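Local atomic coordinates of probable endonuclease 4 (Thermotoga maritima, PDB entry 4HNO), a protein that probably cleaves the phosphodiester backbone of DNA at abasic sites during base excision repair, using a cluster of three metal ions. Residues 52-55 / 56-59; 81-84 / 85-88; 89-92 / 93-97; 273-276 / 277-281. All coordinates share one frame; numbering follows the deposited sequence. Where two conformers were deposited one is given.

Interaction 1 of 4, residues 52-55 / 56-59; sequences ATKF and KREM
Ala52 O receives the backbone N of Lys56 at 3.0 Å, and the same oxygen lies 3.4 Å from Lys56 CG, where the extended lysine chain sets off beside it. Thr53 repeats the i to i+4 pattern, its O taking the backbone N of Arg57, while its hydroxyl turns back to the carbonyl of Asp49 one turn earlier. Lys54 O accepts the backbone N of Glu58, and the lysine side chain meets that of Arg57, three residues on. In the conformers described here, Lys54 CG comes within 3.3 Å of Arg57 NH2, and one face of the guanidinium rests over Lys54 CA; the bend in the arginine at chi3 (65°) folds its end back across the lysine. The cationic ends stay apart, with 4.8 Å between Lys54 NZ and Arg57 NH2. A sulfate ion, probably from the crystallisation liquor, takes a charged contact from each. This helix, 49-61, is the crossover of a right-handed beta-alpha-beta unit of the TIM barrel, and another side of it is apolar. There Phe55 and Met59 lie side by side. Met59 CG sits over one ring face in a CH-pi contact, 3.9 Å from the Phe55 ring centroid, whereas Met59 SD stands obliquely at 4.6 Å from that centroid, a Met-aromatic contact. Both side chains also press on Phe32 of strand 31-34, and Phe55 reaches Leu104 of the neighbouring helix.

Interaction 2 of 4, residues 81-84 / 85-88; sequences SPKD and DIWQ
Asp84 and Gln88, one turn apart at the start of a helix, are joined twice by hydrogen bonds. The backbone N of Gln88 donates to Asp84 O at 2.9 Å, and Gln88 NE2 donates to Asp84 OD2 at 2.8 Å. The second bond is nearly straight, with an N-H...O angle of 164°; it meets the syn side of OD2, 25° out of the carboxylate plane, while the acceptor lies in the plane of the amide. With chi1 at -179°, the Asp84 carboxylate is turned away from its own amide and stands beside its carbonyl carbon, where the glutamine amide can reach it. A water donates to Asp84 OD2 as well and, at 2.6 Å, to Asp85 OD1 in the conformer described, bridging two carboxylates whose like charges it may help to screen.

Backbone bonds define where the helix starts. Lys83 holds the N-cap position, and its O accepts the backbone N of Trp87 at 2.9 Å. Two residues earlier, Ser81 OG accepts from the backbone N of Lys83, an ST turn that bends the loop after strand 69-72 into helix 84-104 of the TIM barrel.

Ile86 makes van der Waals contact with this turn. It lays its CB 3.5 Å from Ser81 OG and its CG2 3.7 Å from Ser81 CB, and its CD1 extends to Lys83 CB. Ile86 also touches Trp42. Trp87 instead carries its indole away from the loop toward helix 121-136, where NE1 donates to the carbonyl of Arg127 and the ring packs on Arg130.

Interaction 3 of 4, residues 89-92 / 93-97; sequences KSVE and LLKKE
Leu93 N donates to Lys89 O at 2.9 Å, opening a run of i to i+4 bonds along helix 84-104, which connects strands 69-72 and 108-115 in a beta-alpha-beta unit of the TIM barrel. Leu94 continues the run with its backbone N on Ser90 O, and its CB rests 3.3 Å from that same oxygen. Its side chain is buried against Leu109 and Ile111 of strand 108-115 and Val135 of helix 121-136. Lys95 meets both Val91 and Glu92. Its backbone N bonds to Val91 O, its CE lies 3.8 Å from Val91 CG1, and its extended chain runs alongside Glu92, pointing the same way, to form an i to i+3 salt bridge. There Lys95 NZ meets the syn side of Glu92 OE2 at 2.9 Å, 21° out of the carboxylate plane. The glutamate makes this possible by bending at chi2 (-56°), which brings the carboxylate up beside the lysine methylenes; Lys95 CD is 3.7 Å from Glu92 OE1. Lys96 bonds back through its N to Glu92 O, while its amine goes to the carbonyl of Ala44. The Glu97 carboxylate is hydrogen-bonded to Ser73, Gly74 and His37, and Glu97 N donates to Leu93 O at 2.8 Å.

Interaction 4 of 4, residues 273-276 / 277-281; sequences EDIK and KVFEI
Ile275 and Phe279 meet on helix 268-284, the last helix of the TIM barrel, one turn apart and pointing the same way. In this apolar contact Ile275 CG2 lies 3.7 Å from Phe279 CE1. The CG2 branch of Ile275 stands beside the carbonyl carbon, on the side of the oncoming ring. Phe279 CD1 also comes within 3.3 Å of Ile275 O, obliquely to the ring. Both residues touch Ile7 of strand 7-10, as does Val278, whose CG2 is 3.3 Å from Asp274 O.

Backbone hydrogen bonds give the helical frame. Val278 N bonds to Asp274 O and Glu280 N to Lys276 O, while the bond from Phe279 N to Ile275 O is longer, at 3.2 Å.

Charged groups find partners elsewhere in the chain. Glu273 and Asp274 each form a salt bridge to Arg235, Asp274 also accepts from Thr264 and from the backbone N of Ile236, and Lys277, in the conformer described, forms a salt bridge to Glu243. Water adds a further link: one molecule donates to Glu273 O at 2.8 Å, beside the bond from Lys277 N, and to Glu280 OE2 at 3.1 Å.

In the fold
All four contacts lie on outer helices of one TIM barrel or on the loop leading into one. Interactions 2 and 3 follow each other on helix 84-104, their centres about 12 Å apart, and Ser90 ties them together by bonding its OG to Ile86 O. Interaction 1, on the preceding helix, has its centre about 24 Å from that of interaction 3. Interaction 4 lies on the other side of the chain's centre from interactions 2 and 3, their centres about 42 and 36 Å away. The Leu94 side chain is about 12 Å from a zinc ion and about 9 Å from the side chain of its ligand His72, and that of Asp274 is about 13 Å from zinc and manganese ions.

Interaction 1 of 4, residues 52-55 / 56-59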
loop_
_atom_site.group_PDB
_atom_site.type_symbol
_atom_site.label_atom_id
_atom_site.label_comp_id
_atom_site.label_asym_id
_atom_site.label_seq_id
_atom_site.Cartn_x
_atom_site.Cartn_y
_atom_site.Cartn_z
ATOM N N ALA A 52 7.652 -21.347 -2.097
ATOM C CA ALA A 52 7.032 -20.827 -0.892
ATOM C C ALA A 52 7.837 -21.212 0.342
ATOM O O ALA A 52 8.020 -20.407 1.242
ATOM C CB ALA A 52 5.601 -21.304 -0.779
ATOM N N THR A 53 8.312 -22.453 0.383
ATOM C CA THR A 53 9.111 -22.889 1.518
ATOM C C THR A 53 10.398 -22.089 1.613
ATOM O O THR A 53 10.803 -21.666 2.685
ATOM C CB THR A 53 9.402 -24.376 1.385
ATOM O OG1 THR A 53 8.159 -25.081 1.445
ATOM C CG2 THR A 53 10.327 -24.855 2.478
ATOM N N LYS A 54 11.061 -21.873 0.482
ATOM C CA LYS A 54 12.319 -21.137 0.493
ATOM C C LYS A 54 12.087 -19.693 0.961
ATOM O O LYS A 54 12.895 -19.129 1.679
ATOM C CB LYS A 54 12.985 -21.180 -0.879
ATOM C CG LYS A 54 14.416 -20.727 -0.828
ATOM C CD LYS A 54 15.174 -21.086 -2.091
ATOM C CE LYS A 54 16.604 -20.566 -2.039
ATOM N NZ LYS A 54 17.348 -20.848 -3.296
ATOM N N PHE A 55 10.992 -19.095 0.500
ATOM C CA PHE A 55 10.635 -17.755 0.954
ATOM C C PHE A 55 10.469 -17.711 2.471
ATOM O O PHE A 55 11.028 -16.845 3.139
ATOM C CB PHE A 55 9.366 -17.292 0.240
ATOM C CG PHE A 55 8.813 -16.002 0.774
ATOM C CD1 PHE A 55 9.462 -14.803 0.544
ATOM C CD2 PHE A 55 7.657 -15.990 1.512
ATOM C CE1 PHE A 55 8.956 -13.621 1.035
ATOM C CE2 PHE A 55 7.151 -14.814 2.010
ATOM C CZ PHE A 55 7.795 -13.641 1.777
ATOM N N LYS A 56 9.710 -18.658 3.012
ATOM C CA LYS A 56 9.509 -18.694 4.450
ATOM C C LYS A 56 10.832 -18.924 5.185
ATOM O O LYS A 56 11.060 -18.353 6.255
ATOM C CB LYS A 56 8.512 -19.774 4.834
ATOM C CG LYS A 56 7.103 -19.445 4.375
ATOM C CD LYS A 56 6.181 -20.614 4.547
ATOM C CE LYS A 56 4.775 -20.251 4.096
ATOM N NZ LYS A 56 3.912 -21.419 4.201
ATOM N N ARG A 57 11.700 -19.756 4.630
ATOM C CA ARG A 57 12.988 -20.032 5.247
ATOM C C ARG A 57 13.818 -18.751 5.336
ATOM O O ARG A 57 14.422 -18.459 6.356
ATOM C CB ARG A 57 13.711 -21.105 4.451
ATOM C CG ARG A 57 14.937 -21.609 5.152
ATOM C CD ARG A 57 15.522 -22.789 4.494
ATOM N NE ARG A 57 16.044 -22.538 3.157
ATOM C CZ ARG A 57 15.641 -23.161 2.051
ATOM N NH1 ARG A 57 14.633 -24.027 2.079
ATOM N NH2 ARG A 57 16.221 -22.885 0.891
ATOM N N GLU A 58 13.844 -17.997 4.247
ATOM C CA GLU A 58 14.593 -16.754 4.203
ATOM C C GLU A 58 13.999 -15.682 5.112
ATOM O O GLU A 58 14.719 -14.899 5.706
ATOM C CB GLU A 58 14.716 -16.291 2.765
ATOM C CG GLU A 58 15.651 -17.152 1.939
ATOM C CD GLU A 58 17.116 -16.966 2.306
ATOM O OE1 GLU A 58 17.540 -15.820 2.544
ATOM O OE2 GLU A 58 17.848 -17.967 2.363
ATOM N N MET A 59 12.666 -15.643 5.209
ATOM C CA MET A 59 12.016 -14.756 6.156
ATOM C C MET A 59 12.489 -15.049 7.571
ATOM O O MET A 59 12.753 -14.136 8.364
ATOM C CB MET A 59 10.496 -14.898 6.076
ATOM C CG MET A 59 9.891 -14.284 4.837
ATOM S SD MET A 59 9.844 -12.480 4.880
ATOM C CE MET A 59 8.518 -12.211 6.044
#

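Interaction 2 of 4, residues 81-84 / 85-88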
loop_
_atom_site.group_PDB
_atom_site.type_symbol
_atom_site.label_atom_id
_atom_site.label_comp_id
_atom_site.label_asym_id
_atom_site.label_seq_id
_atom_site.Cartn_x
_atom_site.Cartn_y
_atom_site.Cartn_z
ATOM N N SER A 81 -15.034 -1.473 -11.995
ATOM C CA SER A 81 -15.278 -1.370 -13.421
ATOM C C SER A 81 -16.750 -1.522 -13.730
ATOM O O SER A 81 -17.403 -2.437 -13.230
ATOM C CB SER A 81 -14.536 -2.458 -14.174
ATOM O OG SER A 81 -14.853 -2.376 -15.551
ATOM N N PRO A 82 -17.280 -0.689 -14.622
ATOM C CA PRO A 82 -18.661 -0.857 -15.082
ATOM C C PRO A 82 -18.777 -1.892 -16.203
ATOM O O PRO A 82 -19.868 -2.066 -16.733
ATOM C CB PRO A 82 -19.016 0.545 -15.589
ATOM C CG PRO A 82 -17.721 1.048 -16.120
ATOM C CD PRO A 82 -16.667 0.534 -15.159
ATOM N N LYS A 83 -17.673 -2.523 -16.573
ATOM C CA LYS A 83 -17.657 -3.588 -17.556
ATOM C C LYS A 83 -17.676 -4.911 -16.822
ATOM O O LYS A 83 -16.749 -5.255 -16.099
ATOM C CB LYS A 83 -16.418 -3.485 -18.444
ATOM C CG LYS A 83 -16.184 -2.090 -19.028
ATOM C CD LYS A 83 -17.380 -1.487 -19.741
ATOM C CE LYS A 83 -17.091 -0.059 -20.208
ATOM N NZ LYS A 83 -15.781 0.077 -20.911
ATOM N N ASP A 84 -18.733 -5.677 -16.999
ATOM C CA ASP A 84 -18.872 -6.897 -16.228
ATOM C C ASP A 84 -17.746 -7.898 -16.479
ATOM O O ASP A 84 -17.355 -8.605 -15.562
ATOM C CB ASP A 84 -20.216 -7.535 -16.513
ATOM C CG ASP A 84 -20.423 -8.790 -15.719
ATOM O OD1 ASP A 84 -20.468 -8.689 -14.477
ATOM O OD2 ASP A 84 -20.489 -9.877 -16.314
ATOM N N ASP A 85 -17.246 -7.969 -17.713
ATOM C CA ASP A 85 -16.087 -8.816 -18.020
ATOM C C ASP A 85 -14.946 -8.516 -17.067
ATOM O O ASP A 85 -14.406 -9.422 -16.409
ATOM C CB ASP A 85 -15.584 -8.569 -19.462
ATOM C CG ASP A 85 -16.429 -9.242 -20.516
ATOM O OD1 ASP A 85 -17.489 -9.806 -20.171
ATOM O OD2 ASP A 85 -16.020 -9.184 -21.703
ATOM N N ILE A 86 -14.566 -7.238 -17.049
ATOM C CA ILE A 86 -13.441 -6.786 -16.255
ATOM C C ILE A 86 -13.743 -7.023 -14.774
ATOM O O ILE A 86 -12.874 -7.491 -14.024
ATOM C CB ILE A 86 -13.102 -5.304 -16.527
ATOM C CG1 ILE A 86 -12.583 -5.105 -17.959
ATOM C CG2 ILE A 86 -12.080 -4.806 -15.543
ATOM C CD1 ILE A 86 -12.286 -3.649 -18.327
ATOM N N TRP A 87 -14.957 -6.734 -14.332
ATOM C CA TRP A 87 -15.293 -6.942 -12.933
ATOM C C TRP A 87 -15.129 -8.418 -12.531
ATOM O O TRP A 87 -14.497 -8.733 -11.528
ATOM C CB TRP A 87 -16.710 -6.425 -12.671
ATOM C CG TRP A 87 -17.077 -6.469 -11.229
ATOM C CD1 TRP A 87 -16.846 -5.507 -10.310
ATOM C CD2 TRP A 87 -17.689 -7.547 -10.533
ATOM N NE1 TRP A 87 -17.277 -5.916 -9.083
ATOM C CE2 TRP A 87 -17.802 -7.169 -9.189
ATOM C CE3 TRP A 87 -18.163 -8.808 -10.922
ATOM C CZ2 TRP A 87 -18.388 -7.983 -8.229
ATOM C CZ3 TRP A 87 -18.724 -9.625 -9.968
ATOM C CH2 TRP A 87 -18.836 -9.208 -8.630
ATOM N N GLN A 88 -15.714 -9.315 -13.314
ATOM C CA GLN A 88 -15.623 -10.739 -12.982
ATOM C C GLN A 88 -14.191 -11.243 -12.990
ATOM O O GLN A 88 -13.780 -11.981 -12.094
ATOM C CB GLN A 88 -16.437 -11.588 -13.947
ATOM C CG GLN A 88 -17.943 -11.479 -13.784
ATOM C CD GLN A 88 -18.606 -12.649 -14.480
ATOM O OE1 GLN A 88 -18.263 -13.799 -14.227
ATOM N NE2 GLN A 88 -19.542 -12.380 -15.368
HETATM O O HOH W 1 -19.755 -10.312 -18.946
#

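Interaction 3 of 4, residues 89-92 / 93-97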
loop_
_atom_site.group_PDB
_atom_site.type_symbol
_atom_site.label_atom_id
_atom_site.label_comp_id
_atom_site.label_asym_id
_atom_site.label_seq_id
_atom_site.Cartn_x
_atom_site.Cartn_y
_atom_site.Cartn_z
ATOM N N LYS A 89 -13.440 -10.881 -14.023
ATOM C CA LYS A 89 -12.075 -11.341 -14.103
ATOM C C LYS A 89 -11.227 -10.768 -12.969
ATOM O O LYS A 89 -10.313 -11.423 -12.463
ATOM C CB LYS A 89 -11.493 -10.998 -15.470
ATOM C CG LYS A 89 -12.158 -11.777 -16.612
ATOM C CD LYS A 89 -11.667 -11.275 -17.963
ATOM C CE LYS A 89 -12.449 -11.780 -19.187
ATOM N NZ LYS A 89 -12.741 -13.206 -19.220
ATOM N N SER A 90 -11.534 -9.538 -12.572
ATOM C CA SER A 90 -10.870 -8.893 -11.446
ATOM C C SER A 90 -11.146 -9.635 -10.146
ATOM O O SER A 90 -10.225 -9.856 -9.351
ATOM C CB SER A 90 -11.339 -7.445 -11.329
ATOM O OG SER A 90 -10.849 -6.648 -12.389
ATOM N N VAL A 91 -12.393 -10.015 -9.912
ATOM C CA VAL A 91 -12.720 -10.775 -8.719
ATOM C C VAL A 91 -11.936 -12.086 -8.691
ATOM O O VAL A 91 -11.360 -12.463 -7.666
ATOM C CB VAL A 91 -14.236 -11.029 -8.643
ATOM C CG1 VAL A 91 -14.582 -12.107 -7.623
ATOM C CG2 VAL A 91 -14.974 -9.740 -8.350
ATOM N N GLU A 92 -11.901 -12.795 -9.816
ATOM C CA GLU A 92 -11.228 -14.081 -9.820
ATOM C C GLU A 92 -9.725 -13.936 -9.650
ATOM O O GLU A 92 -9.098 -14.744 -8.971
ATOM C CB GLU A 92 -11.579 -14.890 -11.065
ATOM C CG GLU A 92 -13.050 -15.294 -11.111
ATOM C CD GLU A 92 -13.507 -16.079 -9.893
ATOM O OE1 GLU A 92 -12.783 -17.009 -9.477
ATOM O OE2 GLU A 92 -14.573 -15.727 -9.319
ATOM N N LEU A 93 -9.130 -12.917 -10.257
ATOM C CA LEU A 93 -7.701 -12.731 -10.092
ATOM C C LEU A 93 -7.379 -12.283 -8.665
ATOM O O LEU A 93 -6.374 -12.698 -8.104
ATOM C CB LEU A 93 -7.131 -11.759 -11.129
ATOM C CG LEU A 93 -5.612 -11.582 -11.080
ATOM C CD1 LEU A 93 -4.870 -12.883 -11.227
ATOM C CD2 LEU A 93 -5.190 -10.580 -12.139
ATOM N N LEU A 94 -8.241 -11.462 -8.067
ATOM C CA LEU A 94 -8.000 -11.059 -6.682
ATOM C C LEU A 94 -8.088 -12.259 -5.739
ATOM O O LEU A 94 -7.289 -12.356 -4.809
ATOM C CB LEU A 94 -8.967 -9.947 -6.300
ATOM C CG LEU A 94 -8.665 -9.241 -4.987
ATOM C CD1 LEU A 94 -7.300 -8.640 -4.946
ATOM C CD2 LEU A 94 -9.707 -8.152 -4.743
ATOM N N LYS A 95 -9.020 -13.182 -5.980
ATOM C CA LYS A 95 -9.052 -14.409 -5.190
ATOM C C LYS A 95 -7.728 -15.159 -5.316
ATOM O O LYS A 95 -7.190 -15.654 -4.328
ATOM C CB LYS A 95 -10.186 -15.341 -5.618
ATOM C CG LYS A 95 -11.597 -14.931 -5.279
ATOM C CD LYS A 95 -12.641 -15.857 -5.921
ATOM C CE LYS A 95 -14.043 -15.388 -5.698
ATOM N NZ LYS A 95 -14.992 -16.202 -6.491
ATOM N N LYS A 96 -7.221 -15.278 -6.544
ATOM C CA LYS A 96 -5.931 -15.924 -6.750
ATOM C C LYS A 96 -4.806 -15.184 -6.012
ATOM O O LYS A 96 -3.962 -15.812 -5.395
ATOM C CB LYS A 96 -5.645 -16.043 -8.250
ATOM C CG LYS A 96 -4.220 -16.418 -8.606
ATOM C CD LYS A 96 -3.649 -17.688 -7.994
ATOM C CE LYS A 96 -4.377 -18.957 -8.358
ATOM N NZ LYS A 96 -4.368 -19.182 -9.825
ATOM N N GLU A 97 -4.815 -13.849 -6.054
ATOM C CA GLU A 97 -3.787 -13.119 -5.317
ATOM C C GLU A 97 -3.875 -13.380 -3.819
ATOM O O GLU A 97 -2.840 -13.501 -3.166
ATOM C CB GLU A 97 -3.896 -11.627 -5.614
ATOM C CG GLU A 97 -3.523 -11.266 -7.028
ATOM C CD GLU A 97 -3.581 -9.735 -7.260
ATOM O OE1 GLU A 97 -2.962 -9.259 -8.219
ATOM O OE2 GLU A 97 -4.272 -9.056 -6.458
HETATM O O HOH W 2 -13.944 -19.000 -8.100
#

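Interaction 4 of 4, residues 273-276 / 277-281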
loop_
_atom_site.group_PDB
_atom_site.type_symbol
_atom_site.label_atom_id
_atom_site.label_comp_id
_atom_site.label_asym_id
_atom_site.label_seq_id
_atom_site.Cartn_x
_atom_site.Cartn_y
_atom_site.Cartn_z
ATOM N N GLU A 273 19.296 4.416 -0.910
ATOM C CA GLU A 273 19.607 5.819 -0.708
ATOM C C GLU A 273 18.451 6.538 -0.018
ATOM O O GLU A 273 18.682 7.390 0.846
ATOM C CB GLU A 273 19.938 6.492 -2.042
ATOM C CG GLU A 273 21.276 6.091 -2.627
ATOM C CD GLU A 273 21.513 6.689 -4.005
ATOM O OE1 GLU A 273 20.640 7.433 -4.507
ATOM O OE2 GLU A 273 22.581 6.413 -4.590
ATOM N N ASP A 274 17.218 6.220 -0.408
ATOM C CA ASP A 274 16.066 6.860 0.204
ATOM C C ASP A 274 15.941 6.478 1.678
ATOM O O ASP A 274 15.557 7.317 2.492
ATOM C CB ASP A 274 14.770 6.568 -0.569
ATOM C CG ASP A 274 14.584 7.496 -1.804
ATOM O OD1 ASP A 274 15.608 8.084 -2.249
ATOM O OD2 ASP A 274 13.434 7.604 -2.329
ATOM N N ILE A 275 16.256 5.229 2.036
ATOM C CA ILE A 275 16.208 4.836 3.431
ATOM C C ILE A 275 17.255 5.631 4.212
ATOM O O ILE A 275 16.973 6.146 5.293
ATOM C CB ILE A 275 16.406 3.309 3.593
ATOM C CG1 ILE A 275 15.169 2.590 3.040
ATOM C CG2 ILE A 275 16.625 2.947 5.046
ATOM C CD1 ILE A 275 15.247 1.074 3.114
ATOM N N LYS A 276 18.457 5.765 3.667
ATOM C CA LYS A 276 19.468 6.590 4.313
ATOM C C LYS A 276 18.970 8.022 4.467
ATOM O O LYS A 276 19.210 8.640 5.497
ATOM C CB LYS A 276 20.756 6.562 3.508
ATOM C CG LYS A 276 21.541 5.276 3.669
ATOM C CD LYS A 276 22.831 5.296 2.861
ATOM C CE LYS A 276 23.543 3.951 2.915
ATOM N NZ LYS A 276 22.772 2.878 2.224
ATOM N N LYS A 277 18.298 8.556 3.446
ATOM C CA LYS A 277 17.757 9.914 3.515
ATOM C C LYS A 277 16.731 10.047 4.642
ATOM O O LYS A 277 16.713 11.051 5.345
ATOM C CB LYS A 277 17.140 10.295 2.169
ATOM C CG LYS A 277 16.555 11.696 2.096
ATOM C CD LYS A 277 17.623 12.755 2.264
ATOM C CE LYS A 277 17.192 14.069 1.644
ATOM N NZ LYS A 277 18.294 15.065 1.673
ATOM N N VAL A 278 15.856 9.059 4.801
ATOM C CA VAL A 278 14.896 9.098 5.892
ATOM C C VAL A 278 15.606 9.232 7.236
ATOM O O VAL A 278 15.241 10.067 8.062
ATOM C CB VAL A 278 13.981 7.860 5.865
ATOM C CG1 VAL A 278 13.176 7.747 7.147
ATOM C CG2 VAL A 278 13.074 7.934 4.638
ATOM N N PHE A 279 16.625 8.419 7.460
ATOM C CA PHE A 279 17.350 8.519 8.708
ATOM C C PHE A 279 18.138 9.821 8.825
ATOM O O PHE A 279 18.268 10.360 9.927
ATOM C CB PHE A 279 18.196 7.267 8.931
ATOM C CG PHE A 279 17.362 6.062 9.249
ATOM C CD1 PHE A 279 17.251 5.020 8.351
ATOM C CD2 PHE A 279 16.628 6.010 10.420
ATOM C CE1 PHE A 279 16.451 3.922 8.638
ATOM C CE2 PHE A 279 15.833 4.920 10.706
ATOM C CZ PHE A 279 15.746 3.879 9.811
ATOM N N GLU A 280 18.631 10.341 7.702
ATOM C CA GLU A 280 19.300 11.656 7.713
ATOM C C GLU A 280 18.316 12.727 8.153
ATOM O O GLU A 280 18.679 13.627 8.911
ATOM C CB GLU A 280 19.810 12.063 6.330
ATOM C CG GLU A 280 20.947 11.276 5.726
ATOM C CD GLU A 280 21.232 11.728 4.298
ATOM O OE1 GLU A 280 21.286 12.957 4.071
ATOM O OE2 GLU A 280 21.372 10.868 3.398
ATOM N N ILE A 281 17.099 12.685 7.628
ATOM C CA ILE A 281 16.091 13.661 8.001
ATOM C C ILE A 281 15.785 13.573 9.493
ATOM O O ILE A 281 15.747 14.585 10.182
ATOM C CB ILE A 281 14.802 13.476 7.159
ATOM C CG1 ILE A 281 15.070 13.867 5.702
ATOM C CG2 ILE A 281 13.644 14.267 7.739
ATOM C CD1 ILE A 281 13.988 13.421 4.750
HETATM O O HOH W 3 20.561 9.407 0.784
#